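Local coordinates for ABC transporter sugar binding protein (Xanthomonas axonopodis pv. citri, PDB 3UOR) that probably binds maltose or a related sugar in the periplasm as the solute-binding component of an ABC transporter, at residues 121-126 with 364-369; 143-148 with 297-302; 202-207 with 290-295; 328-333 with 341-346. All blocks are in the same frame, centred on the assembly; numbering follows the deposited sequence.

How the interactions relate
Interaction 2 lies deepest: its centre is about 5 Å from the centre of the chain. It consists mainly of backbone bonds between strand 134-150 and the segment that leads into strand 303-307. Interaction 1 lies beside it, and Gln364, at the end of helix 359-364, hydrogen-bonds Thr144 and Arg145 of strand 134-150. Its chemistry is apolar, with one bridging water. The centres of interactions 3 and 4 are about 16 and 17 Å from the chain centre, yet both are largely buried. Each has one cross-segment hydrogen bond, made by a glutamine: donor in interaction 3, acceptor in interaction 4. Their centres are about 27 Å apart. Segment 364-369 touches the other three interactions, and its Glu366 pairs with Arg344 of interaction 4.

Interaction 1 of 4, residues 121-126 with 364-369; sequences YFPGVW and QLERVK
The contact of Phe122 with Leu365 and Glu366 is mainly apolar and joins the start of helix 123-127 to the loop after helix 359-364. It belongs to the two-lobed alpha/beta fold of periplasmic binding proteins. Phe122 holds the N-cap position, and its side chain turns toward the loop. Leu365 CB sits over the middle of one ring face, 3.6 Å from the Phe122 centroid. This is a CH-pi contact only 8° off the ring normal. Leu365 CD1 extends the cover to Phe122 CE2, at 3.6 Å. Glu366 comes to the ring edge, with its carboxylate nearly perpendicular to the ring. Its OE2 is 3.4 Å from Phe122 CE1. A bend at chi2 (-70°) brings this carboxylate back to the ring, and Arg344 holds it by a salt bridge. Farther along the helix, Val125 CG2 meets Val368 CG2 at 3.7 Å. No direct hydrogen bond crosses between the segments. Instead, one water accepts from Gly124 N and donates to Leu365 O and Val368 O. Beside that water, Gly124 CA approaches Val368 O at 3.2 Å, with a nearly straight C-H...O angle of 168°.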
loop_
_atom_site.group_PDB
_atom_site.type_symbol
_atom_site.label_atom_id
_atom_site.label_comp_id
_atom_site.label_asym_id
_atom_site.label_seq_id
_atom_site.Cartn_x
_atom_site.Cartn_y
_atom_site.Cartn_z
ATOM N N TYR A 121 -5.418 9.578 12.847
ATOM C CA TYR A 121 -4.878 8.665 11.836
ATOM C C TYR A 121 -5.958 8.240 10.845
ATOM O O TYR A 121 -7.111 8.017 11.215
ATOM C CB TYR A 121 -4.278 7.413 12.499
ATOM C CG TYR A 121 -2.902 7.646 13.089
ATOM C CD1 TYR A 121 -1.773 7.164 12.461
ATOM C CD2 TYR A 121 -2.733 8.372 14.268
ATOM C CE1 TYR A 121 -0.518 7.381 12.986
ATOM C CE2 TYR A 121 -1.468 8.591 14.800
ATOM C CZ TYR A 121 -0.372 8.090 14.158
ATOM O OH TYR A 121 0.894 8.281 14.663
ATOM N N PHE A 122 -5.604 8.131 9.577
ATOM C CA PHE A 122 -6.604 7.695 8.608
ATOM C C PHE A 122 -7.159 6.345 9.072
ATOM O O PHE A 122 -6.401 5.467 9.477
ATOM C CB PHE A 122 -6.011 7.650 7.202
ATOM C CG PHE A 122 -5.461 8.977 6.745
ATOM C CD1 PHE A 122 -6.316 10.024 6.442
ATOM C CD2 PHE A 122 -4.094 9.177 6.625
ATOM C CE1 PHE A 122 -5.824 11.254 6.012
ATOM C CE2 PHE A 122 -3.590 10.403 6.205
ATOM C CZ PHE A 122 -4.461 11.452 5.912
ATOM N N PRO A 123 -8.489 6.202 9.076
ATOM C CA PRO A 123 -9.084 5.039 9.752
ATOM C C PRO A 123 -8.683 3.708 9.104
ATOM O O PRO A 123 -8.374 2.777 9.831
ATOM C CB PRO A 123 -10.598 5.293 9.648
ATOM C CG PRO A 123 -10.744 6.269 8.502
ATOM C CD PRO A 123 -9.503 7.128 8.545
ATOM N N GLY A 124 -8.667 3.629 7.774
ATOM C CA GLY A 124 -8.240 2.421 7.100
ATOM C C GLY A 124 -6.778 2.108 7.402
ATOM O O GLY A 124 -6.381 0.954 7.465
ATOM N N VAL A 125 -5.970 3.141 7.600
ATOM C CA VAL A 125 -4.563 2.941 7.960
ATOM C C VAL A 125 -4.403 2.445 9.409
ATOM O O VAL A 125 -3.653 1.509 9.672
ATOM C CB VAL A 125 -3.768 4.230 7.749
ATOM C CG1 VAL A 125 -2.340 4.064 8.229
ATOM C CG2 VAL A 125 -3.803 4.620 6.260
ATOM N N TRP A 126 -5.125 3.051 10.347
ATOM C CA TRP A 126 -5.092 2.590 11.738
ATOM C C TRP A 126 -5.562 1.145 11.792
ATOM O O TRP A 126 -5.033 0.322 12.522
ATOM C CB TRP A 126 -6.027 3.435 12.607
ATOM C CG TRP A 126 -5.784 3.232 14.079
ATOM C CD1 TRP A 126 -6.563 2.533 14.954
ATOM C CD2 TRP A 126 -4.681 3.735 14.844
ATOM N NE1 TRP A 126 -6.016 2.577 16.212
ATOM C CE2 TRP A 126 -4.856 3.301 16.169
ATOM C CE3 TRP A 126 -3.553 4.501 14.529
ATOM C CZ2 TRP A 126 -3.950 3.610 17.187
ATOM C CZ3 TRP A 126 -2.651 4.811 15.545
ATOM C CH2 TRP A 126 -2.858 4.366 16.853
ATOM N N GLN A 364 -6.914 10.371 -0.999
ATOM C CA GLN A 364 -7.269 8.933 -1.111
ATOM C C GLN A 364 -7.121 8.210 0.228
ATOM O O GLN A 364 -7.862 7.264 0.527
ATOM C CB GLN A 364 -6.417 8.220 -2.170
ATOM C CG GLN A 364 -6.824 6.742 -2.392
ATOM C CD GLN A 364 -6.283 6.187 -3.699
ATOM O OE1 GLN A 364 -6.604 6.688 -4.765
ATOM N NE2 GLN A 364 -5.465 5.139 -3.616
ATOM N N LEU A 365 -6.160 8.668 1.031
ATOM C CA LEU A 365 -5.908 8.090 2.344
ATOM C C LEU A 365 -7.154 8.102 3.217
ATOM O O LEU A 365 -7.270 7.289 4.139
ATOM C CB LEU A 365 -4.744 8.787 3.062
ATOM C CG LEU A 365 -3.404 8.508 2.378
ATOM C CD1 LEU A 365 -2.253 9.048 3.206
ATOM C CD2 LEU A 365 -3.245 7.033 2.195
ATOM N N GLU A 366 -8.101 8.989 2.921
ATOM C CA GLU A 366 -9.325 9.029 3.734
ATOM C C GLU A 366 -10.183 7.809 3.459
ATOM O O GLU A 366 -11.102 7.527 4.217
ATOM C CB GLU A 366 -10.157 10.285 3.440
ATOM C CG GLU A 366 -9.547 11.588 3.926
ATOM C CD GLU A 366 -9.559 11.727 5.447
ATOM O OE1 GLU A 366 -10.165 10.868 6.133
ATOM O OE2 GLU A 366 -8.952 12.705 5.956
ATOM N N ARG A 367 -9.891 7.096 2.365
ATOM C CA ARG A 367 -10.765 6.026 1.912
ATOM C C ARG A 367 -10.095 4.638 1.849
ATOM O O ARG A 367 -10.772 3.628 1.607
ATOM C CB ARG A 367 -11.369 6.393 0.538
ATOM C CG ARG A 367 -12.286 7.645 0.568
ATOM C CD ARG A 367 -12.849 7.955 -0.837
ATOM N NE ARG A 367 -11.789 8.314 -1.787
ATOM C CZ ARG A 367 -11.303 9.547 -1.919
ATOM N NH1 ARG A 367 -11.788 10.534 -1.160
ATOM N NH2 ARG A 367 -10.340 9.803 -2.803
ATOM N N VAL A 368 -8.780 4.578 2.070
ATOM C CA VAL A 368 -8.075 3.304 1.963
ATOM C C VAL A 368 -8.639 2.310 2.970
ATOM O O VAL A 368 -9.123 2.706 4.025
ATOM C CB VAL A 368 -6.538 3.449 2.103
ATOM C CG1 VAL A 368 -5.990 4.280 0.956
ATOM C CG2 VAL A 368 -6.184 4.048 3.446
ATOM N N LYS A 369 -8.600 1.025 2.614
ATOM C CA LYS A 369 -9.186 -0.063 3.410
ATOM C C LYS A 369 -8.135 -1.125 3.631
ATOM O O LYS A 369 -7.400 -1.448 2.693
ATOM C CB LYS A 369 -10.338 -0.768 2.659
ATOM C CG LYS A 369 -11.692 -0.077 2.610
ATOM C CD LYS A 369 -12.733 -0.995 1.902
ATOM C CE LYS A 369 -14.025 -0.237 1.522
ATOM N NZ LYS A 369 -15.004 -1.004 0.651
HETATM O O HOH W 1 -8.860 5.311 5.529
#

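Interaction 2 of 4, residues 143-148 with 297-302; sequences DTRLLF and AGIAGG
Asp143 and Gly301 form an antiparallel hydrogen-bonded pair. Asp143 N donates to Gly301 O over 2.9 Å. Gly301 N returns a bond of 2.8 Å to Asp143 O, bent to 133° at the hydrogen. The Asp143 side chain starts against the same backbone: its CB is 3.6 Å from Gly302 N. CG lies anti to the backbone N (chi1 170°), which carries the carboxylate along its own strand to Arg145. There CG faces the edge of the guanidinium, in its plane. OD1 takes the bond from Arg145 NE at 2.9 Å. OD2 takes a second from Arg145 NH2 at 3.0 Å, through its syn lone pair. This side-on, two-nitrogen grip is a salt bridge, and it fixes the rotation of both groups.

The pair lies where strand 134-150 of the mixed sheet passes the segment leading into strand 303-307. Its place near the centre of the chain is consistent with the junction between the two lobes of a periplasmic binding protein. Next along, Thr144 OG1 donates to Ile299 O over 2.7 Å, in the carbonyl plane and on a lone pair. The same hydroxyl is bonded by Gln364 NE2. A water accepts from Ile299 N and donates to Arg145 O, which also receives a bond from Gln364 NE2.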
loop_
_atom_site.group_PDB
_atom_site.type_symbol
_atom_site.label_atom_id
_atom_site.label_comp_id
_atom_site.label_asym_id
_atom_site.label_seq_id
_atom_site.Cartn_x
_atom_site.Cartn_y
_atom_site.Cartn_z
ATOM N N ASP A 143 1.587 3.342 1.858
ATOM C CA ASP A 143 1.734 3.150 0.426
ATOM C C ASP A 143 0.337 2.898 -0.112
ATOM O O ASP A 143 -0.345 1.981 0.332
ATOM C CB ASP A 143 2.642 1.953 0.167
ATOM C CG ASP A 143 2.660 1.528 -1.295
ATOM O OD1 ASP A 143 2.046 2.209 -2.147
ATOM O OD2 ASP A 143 3.297 0.501 -1.586
ATOM N N THR A 144 -0.117 3.735 -1.035
ATOM C CA THR A 144 -1.362 3.448 -1.734
ATOM C C THR A 144 -1.174 3.801 -3.214
ATOM O O THR A 144 -0.246 4.530 -3.554
ATOM C CB THR A 144 -2.553 4.205 -1.118
ATOM O OG1 THR A 144 -3.781 3.721 -1.686
ATOM C CG2 THR A 144 -2.438 5.678 -1.412
ATOM N N ARG A 145 -2.036 3.275 -4.085
ATOM C CA ARG A 145 -1.838 3.383 -5.530
ATOM C C ARG A 145 -2.949 4.189 -6.173
ATOM O O ARG A 145 -4.116 3.984 -5.874
ATOM C CB ARG A 145 -1.815 1.971 -6.157
ATOM C CG ARG A 145 -0.808 1.019 -5.479
ATOM C CD ARG A 145 0.585 1.636 -5.484
ATOM N NE ARG A 145 1.532 0.866 -4.677
ATOM C CZ ARG A 145 2.108 -0.267 -5.077
ATOM N NH1 ARG A 145 1.836 -0.768 -6.285
ATOM N NH2 ARG A 145 2.957 -0.903 -4.271
ATOM N N LEU A 146 -2.595 5.114 -7.053
ATOM C CA LEU A 146 -3.606 5.961 -7.677
ATOM C C LEU A 146 -3.075 6.366 -9.052
ATOM O O LEU A 146 -2.041 5.848 -9.487
ATOM C CB LEU A 146 -3.932 7.174 -6.769
ATOM C CG LEU A 146 -2.789 8.036 -6.225
ATOM C CD1 LEU A 146 -1.914 8.558 -7.359
ATOM C CD2 LEU A 146 -3.288 9.216 -5.328
ATOM N N LEU A 147 -3.749 7.282 -9.745
ATOM C CA LEU A 147 -3.368 7.591 -11.129
ATOM C C LEU A 147 -2.392 8.743 -11.292
ATOM O O LEU A 147 -2.698 9.861 -10.928
ATOM C CB LEU A 147 -4.611 7.904 -11.973
ATOM C CG LEU A 147 -5.727 6.861 -11.955
ATOM C CD1 LEU A 147 -6.975 7.449 -12.589
ATOM C CD2 LEU A 147 -5.306 5.587 -12.686
ATOM N N PHE A 148 -1.225 8.468 -11.857
ATOM C CA PHE A 148 -0.370 9.509 -12.411
ATOM C C PHE A 148 -0.893 9.734 -13.813
ATOM O O PHE A 148 -1.215 8.771 -14.498
ATOM C CB PHE A 148 1.091 9.029 -12.476
ATOM C CG PHE A 148 1.753 8.951 -11.139
ATOM C CD1 PHE A 148 2.674 9.918 -10.745
ATOM C CD2 PHE A 148 1.437 7.945 -10.258
ATOM C CE1 PHE A 148 3.278 9.860 -9.496
ATOM C CE2 PHE A 148 2.035 7.893 -8.996
ATOM C CZ PHE A 148 2.958 8.847 -8.622
ATOM N N ALA A 297 -12.186 3.613 -2.616
ATOM C CA ALA A 297 -11.151 3.119 -1.719
ATOM C C ALA A 297 -9.904 2.800 -2.507
ATOM O O ALA A 297 -9.890 2.866 -3.738
ATOM C CB ALA A 297 -11.627 1.890 -0.989
ATOM N N GLY A 298 -8.852 2.457 -1.785
ATOM C CA GLY A 298 -7.611 2.027 -2.387
ATOM C C GLY A 298 -6.901 1.203 -1.342
ATOM O O GLY A 298 -7.457 0.929 -0.274
ATOM N N ILE A 299 -5.673 0.814 -1.637
ATOM C CA ILE A 299 -4.896 -0.055 -0.742
ATOM C C ILE A 299 -4.355 0.748 0.462
ATOM O O ILE A 299 -3.951 1.899 0.310
ATOM C CB ILE A 299 -3.720 -0.648 -1.540
ATOM C CG1 ILE A 299 -4.201 -1.849 -2.361
ATOM C CG2 ILE A 299 -2.603 -1.102 -0.655
ATOM C CD1 ILE A 299 -3.276 -2.147 -3.507
ATOM N N ALA A 300 -4.360 0.143 1.642
ATOM C CA ALA A 300 -3.713 0.714 2.817
ATOM C C ALA A 300 -2.393 0.002 3.052
ATOM O O ALA A 300 -2.256 -0.780 3.998
ATOM C CB ALA A 300 -4.613 0.574 4.025
ATOM N N GLY A 301 -1.429 0.237 2.163
ATOM C CA GLY A 301 -0.164 -0.478 2.228
ATOM C C GLY A 301 0.802 0.341 3.044
ATOM O O GLY A 301 0.431 1.378 3.583
ATOM N N GLY A 302 2.049 -0.103 3.117
ATOM C CA GLY A 302 3.075 0.645 3.810
ATOM C C GLY A 302 3.550 -0.141 5.010
ATOM O O GLY A 302 3.402 -1.354 5.047
HETATM O O HOH W 2 -4.649 1.699 -4.319
#

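Interaction 3 of 4, residues 202-207 with 290-295; sequences LQQDDR and PGPNGL
Gln203 reaches across to Pro290 and Pro292 with an extended side chain. Its CG stands beside the backbone N, opposite the carbonyl carbon, and chi2 of 175° keeps the rest of the chain straight. That shape delivers the amide to the Pro290 carbonyl. NE2 donates to Pro290 O over 2.9 Å, with an angle of 149° at the hydrogen. It arrives from above the carbonyl plane, and the acceptor is tilted somewhat from the amide plane. NE2 also bonds Ala297 O. OE1 accepts from Trp166 NE1, so both ends of the amide are held and its flip is set. The same OE1 lies 3.4 Å from Gly291 CA and 3.5 Å from Pro292 CD. Closer to the backbone, Gln203 CB touches Pro292 CD at 3.9 Å.

The contact joins the loop after helix 195-202 to the long loop between strands 284-287 and 303-307, within the alpha/beta fold of the binding protein. The second loop turns back on itself, with a weak bond from Gly291 N to Gly294 O.

Gln204 behaves differently from its neighbour. Its side chain sets off away from the 290-295 loop, but a bend at chi2 (-49°) swings the amide back. NE2 bonds Phe200 O, which keeps it beside the proline ring. The Gln204 side chain crosses Pro292 obliquely, with NE2 3.9 Å from Pro292 CG.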
loop_
_atom_site.group_PDB
_atom_site.type_symbol
_atom_site.label_atom_id
_atom_site.label_comp_id
_atom_site.label_asym_id
_atom_site.label_seq_id
_atom_site.Cartn_x
_atom_site.Cartn_y
_atom_site.Cartn_z
ATOM N N LEU A 202 -11.046 -3.828 -3.509
ATOM C CA LEU A 202 -11.275 -3.150 -2.232
ATOM C C LEU A 202 -12.360 -2.071 -2.304
ATOM O O LEU A 202 -12.870 -1.668 -1.278
ATOM C CB LEU A 202 -9.987 -2.536 -1.688
ATOM C CG LEU A 202 -8.957 -3.554 -1.251
ATOM C CD1 LEU A 202 -7.646 -2.849 -0.894
ATOM C CD2 LEU A 202 -9.516 -4.289 -0.086
ATOM N N GLN A 203 -12.705 -1.595 -3.505
ATOM C CA GLN A 203 -13.771 -0.585 -3.626
ATOM C C GLN A 203 -15.188 -1.167 -3.543
ATOM O O GLN A 203 -16.153 -0.439 -3.716
ATOM C CB GLN A 203 -13.624 0.230 -4.920
ATOM C CG GLN A 203 -12.295 0.964 -5.028
ATOM C CD GLN A 203 -12.152 1.649 -6.343
ATOM O OE1 GLN A 203 -12.791 1.263 -7.331
ATOM N NE2 GLN A 203 -11.320 2.680 -6.383
ATOM N N GLN A 204 -15.313 -2.466 -3.273
ATOM C CA GLN A 204 -16.624 -3.123 -3.276
ATOM C C GLN A 204 -17.095 -3.286 -1.846
ATOM O O GLN A 204 -16.287 -3.299 -0.940
ATOM C CB GLN A 204 -16.537 -4.504 -3.949
ATOM C CG GLN A 204 -15.876 -4.499 -5.357
ATOM C CD GLN A 204 -16.450 -3.420 -6.275
ATOM O OE1 GLN A 204 -17.668 -3.300 -6.421
ATOM N NE2 GLN A 204 -15.568 -2.622 -6.891
ATOM N N ASP A 205 -18.394 -3.473 -1.652
ATOM C CA ASP A 205 -18.971 -3.550 -0.315
ATOM C C ASP A 205 -18.706 -4.857 0.378
ATOM O O ASP A 205 -18.775 -4.938 1.605
ATOM C CB ASP A 205 -20.480 -3.357 -0.381
ATOM C CG ASP A 205 -20.860 -1.921 -0.602
ATOM O OD1 ASP A 205 -20.101 -1.044 -0.128
ATOM O OD2 ASP A 205 -21.901 -1.672 -1.251
ATOM N N ASP A 206 -18.435 -5.898 -0.395
ATOM C CA ASP A 206 -18.213 -7.185 0.245
ATOM C C ASP A 206 -16.725 -7.450 0.458
ATOM O O ASP A 206 -15.871 -6.726 -0.042
ATOM C CB ASP A 206 -18.978 -8.343 -0.446
ATOM C CG ASP A 206 -18.493 -8.626 -1.858
ATOM O OD1 ASP A 206 -17.665 -7.841 -2.364
ATOM O OD2 ASP A 206 -18.937 -9.645 -2.453
ATOM N N ARG A 207 -16.442 -8.466 1.252
ATOM C CA ARG A 207 -15.098 -8.804 1.677
ATOM C C ARG A 207 -14.539 -9.888 0.731
ATOM O O ARG A 207 -15.299 -10.701 0.208
ATOM C CB ARG A 207 -15.215 -9.331 3.101
ATOM C CG ARG A 207 -13.950 -9.426 3.912
ATOM C CD ARG A 207 -14.289 -9.997 5.296
ATOM N NE ARG A 207 -13.095 -10.188 6.100
ATOM C CZ ARG A 207 -12.283 -9.203 6.456
ATOM N NH1 ARG A 207 -12.557 -7.959 6.086
ATOM N NH2 ARG A 207 -11.207 -9.458 7.193
ATOM N N PRO A 290 -10.543 6.435 -9.347
ATOM C CA PRO A 290 -12.006 6.429 -9.481
ATOM C C PRO A 290 -12.615 5.185 -8.846
ATOM O O PRO A 290 -11.975 4.136 -8.817
ATOM C CB PRO A 290 -12.212 6.394 -10.996
ATOM C CG PRO A 290 -10.954 7.023 -11.549
ATOM C CD PRO A 290 -9.861 6.586 -10.649
ATOM N N GLY A 291 -13.827 5.305 -8.321
ATOM C CA GLY A 291 -14.549 4.157 -7.795
ATOM C C GLY A 291 -15.875 3.998 -8.531
ATOM O O GLY A 291 -16.209 4.815 -9.395
ATOM N N PRO A 292 -16.643 2.947 -8.197
ATOM C CA PRO A 292 -17.915 2.669 -8.879
ATOM C C PRO A 292 -18.903 3.849 -8.891
ATOM O O PRO A 292 -19.557 4.099 -9.918
ATOM C CB PRO A 292 -18.489 1.503 -8.073
ATOM C CG PRO A 292 -17.264 0.788 -7.538
ATOM C CD PRO A 292 -16.223 1.839 -7.309
ATOM N N ASN A 293 -19.000 4.555 -7.767
ATOM C CA ASN A 293 -19.976 5.628 -7.584
ATOM C C ASN A 293 -19.356 6.981 -7.310
ATOM O O ASN A 293 -20.060 7.946 -7.054
ATOM C CB ASN A 293 -20.898 5.282 -6.430
ATOM C CG ASN A 293 -21.585 3.971 -6.645
ATOM O OD1 ASN A 293 -22.225 3.764 -7.673
ATOM N ND2 ASN A 293 -21.428 3.058 -5.700
ATOM N N GLY A 294 -18.033 7.042 -7.370
ATOM C CA GLY A 294 -17.306 8.250 -7.028
ATOM C C GLY A 294 -15.916 7.837 -6.619
ATOM O O GLY A 294 -15.561 6.654 -6.713
ATOM N N LEU A 295 -15.121 8.803 -6.183
ATOM C CA LEU A 295 -13.768 8.510 -5.754
ATOM C C LEU A 295 -13.838 7.391 -4.732
ATOM O O LEU A 295 -14.621 7.458 -3.788
ATOM C CB LEU A 295 -13.128 9.757 -5.157
ATOM C CG LEU A 295 -12.842 10.824 -6.207
ATOM C CD1 LEU A 295 -12.025 11.961 -5.598
ATOM C CD2 LEU A 295 -12.071 10.160 -7.323
#

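Interaction 4 of 4, residues 328-333 with 341-346; sequences QVQARF and PPRRST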
loop_
_atom_site.group_PDB
_atom_site.type_symbol
_atom_site.label_atom_id
_atom_site.label_comp_id
_atom_site.label_asym_id
_atom_site.label_seq_id
_atom_site.Cartn_x
_atom_site.Cartn_y
_atom_site.Cartn_z
ATOM N N GLN A 328 5.963 16.842 12.457
ATOM C CA GLN A 328 7.097 17.504 11.811
ATOM C C GLN A 328 8.184 16.518 11.400
ATOM O O GLN A 328 8.855 16.693 10.385
ATOM C CB GLN A 328 7.658 18.613 12.706
ATOM C CG GLN A 328 6.625 19.694 12.965
ATOM C CD GLN A 328 7.190 20.904 13.670
ATOM O OE1 GLN A 328 8.402 21.011 13.888
ATOM N NE2 GLN A 328 6.310 21.833 14.033
ATOM N N VAL A 329 8.340 15.459 12.178
ATOM C CA VAL A 329 9.274 14.417 11.804
ATOM C C VAL A 329 8.758 13.672 10.559
ATOM O O VAL A 329 9.521 13.353 9.644
ATOM C CB VAL A 329 9.502 13.477 12.964
ATOM C CG1 VAL A 329 10.405 12.331 12.549
ATOM C CG2 VAL A 329 10.119 14.259 14.108
ATOM N N GLN A 330 7.450 13.452 10.510
ATOM C CA GLN A 330 6.835 12.744 9.403
ATOM C C GLN A 330 6.919 13.564 8.102
ATOM O O GLN A 330 7.174 13.012 7.025
ATOM C CB GLN A 330 5.382 12.390 9.739
ATOM C CG GLN A 330 5.209 11.462 10.946
ATOM C CD GLN A 330 3.802 10.858 11.016
ATOM O OE1 GLN A 330 2.833 11.450 10.539
ATOM N NE2 GLN A 330 3.696 9.679 11.588
ATOM N N ALA A 331 6.687 14.871 8.211
ATOM C CA ALA A 331 6.862 15.792 7.083
ATOM C C ALA A 331 8.282 15.705 6.527
ATOM O O ALA A 331 8.496 15.717 5.315
ATOM C CB ALA A 331 6.556 17.236 7.515
ATOM N N ARG A 332 9.256 15.622 7.421
ATOM C CA ARG A 332 10.657 15.570 7.027
ATOM C C ARG A 332 10.893 14.272 6.261
ATOM O O ARG A 332 11.549 14.247 5.212
ATOM C CB ARG A 332 11.519 15.611 8.287
ATOM C CG ARG A 332 12.839 16.325 8.179
ATOM C CD ARG A 332 13.494 16.443 9.569
ATOM N NE ARG A 332 13.048 17.635 10.305
ATOM C CZ ARG A 332 12.720 17.667 11.602
ATOM N NH1 ARG A 332 12.767 16.561 12.356
ATOM N NH2 ARG A 332 12.337 18.819 12.148
ATOM N N PHE A 333 10.340 13.188 6.798
ATOM C CA PHE A 333 10.446 11.872 6.188
ATOM C C PHE A 333 9.858 11.882 4.792
ATOM O O PHE A 333 10.459 11.358 3.847
ATOM C CB PHE A 333 9.703 10.859 7.056
ATOM C CG PHE A 333 10.037 9.422 6.759
ATOM C CD1 PHE A 333 11.329 8.949 6.914
ATOM C CD2 PHE A 333 9.041 8.533 6.397
ATOM C CE1 PHE A 333 11.633 7.621 6.674
ATOM C CE2 PHE A 333 9.334 7.207 6.144
ATOM C CZ PHE A 333 10.636 6.749 6.286
ATOM N N PRO A 341 2.646 10.379 4.977
ATOM C CA PRO A 341 2.298 10.397 6.401
ATOM C C PRO A 341 0.983 9.679 6.622
ATOM O O PRO A 341 0.086 9.770 5.782
ATOM C CB PRO A 341 2.142 11.884 6.694
ATOM C CG PRO A 341 3.110 12.553 5.734
ATOM C CD PRO A 341 2.938 11.721 4.454
ATOM N N PRO A 342 0.853 8.988 7.756
ATOM C CA PRO A 342 -0.374 8.235 8.048
ATOM C C PRO A 342 -1.370 9.022 8.878
ATOM O O PRO A 342 -2.365 8.423 9.277
ATOM C CB PRO A 342 0.137 7.059 8.879
ATOM C CG PRO A 342 1.308 7.604 9.596
ATOM C CD PRO A 342 1.948 8.636 8.671
ATOM N N ARG A 343 -1.128 10.313 9.135
ATOM C CA ARG A 343 -2.047 11.087 9.997
ATOM C C ARG A 343 -2.419 12.464 9.444
ATOM O O ARG A 343 -1.635 13.084 8.753
ATOM C CB ARG A 343 -1.507 11.207 11.441
ATOM C CG ARG A 343 -0.143 11.852 11.580
ATOM C CD ARG A 343 0.368 11.824 13.036
ATOM N NE ARG A 343 -0.612 12.365 13.978
ATOM C CZ ARG A 343 -0.377 12.529 15.280
ATOM N NH1 ARG A 343 0.815 12.225 15.793
ATOM N NH2 ARG A 343 -1.334 12.996 16.074
ATOM N N ARG A 344 -3.624 12.931 9.750
ATOM C CA ARG A 344 -4.133 14.154 9.142
ATOM C C ARG A 344 -3.326 15.370 9.494
ATOM O O ARG A 344 -3.171 16.271 8.677
ATOM C CB ARG A 344 -5.569 14.413 9.563
ATOM C CG ARG A 344 -6.465 13.328 9.144
ATOM C CD ARG A 344 -7.873 13.797 9.047
ATOM N NE ARG A 344 -8.694 12.629 8.765
ATOM C CZ ARG A 344 -9.049 11.756 9.693
ATOM N NH1 ARG A 344 -8.663 11.944 10.953
ATOM N NH2 ARG A 344 -9.785 10.706 9.367
ATOM N N SER A 345 -2.807 15.416 10.709
ATOM C CA SER A 345 -2.157 16.650 11.113
ATOM C C SER A 345 -0.834 16.858 10.375
ATOM O O SER A 345 -0.428 17.988 10.132
ATOM C CB SER A 345 -2.045 16.779 12.644
ATOM O OG SER A 345 -1.179 15.816 13.193
ATOM N N THR A 346 -0.169 15.778 9.985
ATOM C CA THR A 346 1.039 15.948 9.186
ATOM C C THR A 346 0.662 16.519 7.832
ATOM O O THR A 346 1.401 17.308 7.262
ATOM C CB THR A 346 1.771 14.645 8.969
ATOM O OG1 THR A 346 1.994 14.030 10.234
ATOM C CG2 THR A 346 3.119 14.907 8.313
#
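Gln330 and Thr346 make the tight part of this contact. Thr346 OG1 donates to Gln330 OE1 over 2.7 Å, tilted 22° from the amide carbonyl plane. The two side chains cross at about a right angle. Aliphatic atoms crowd round the same oxygen. Arg343 CG is 3.2 Å from Gln330 OE1, and Pro342 CD is 3.5 Å from it. Pro341 CB is the more distant neighbour, at 3.9 Å from OE1. The other end of the amide lies against the Pro342 ring too, with Gln330 NE2 3.6 Å from Pro342 CD. NE2 makes a weak hydrogen bond to Leu324 O. The buried amide thus has a partner at each end, firm at OE1 and weak at NE2.

The arrangement is a helix-loop-helix connection. Helix 327-337 leads through a short link to Pro341 and Pro342, and the chain then enters helix 344-348. A single glutamine of the first helix fills the angle between that loop and the second helix. Arg343 runs past the amide, and its guanidinium turns elsewhere, to a salt bridge with Asp120 and to the backbone oxygens of Ile115 and Ser325.

Packing is looser toward Ala331. With chi1 at -53°, Thr346 turns OG1 to the glutamine and CG2 to the first helix. CG2 lies 3.6 Å from Ala331 N, but 4.2 Å from Ala331 CB. Ala331 is already partly exposed. Gln328, one turn earlier, is exposed, and its side chain sets off away from the second segment.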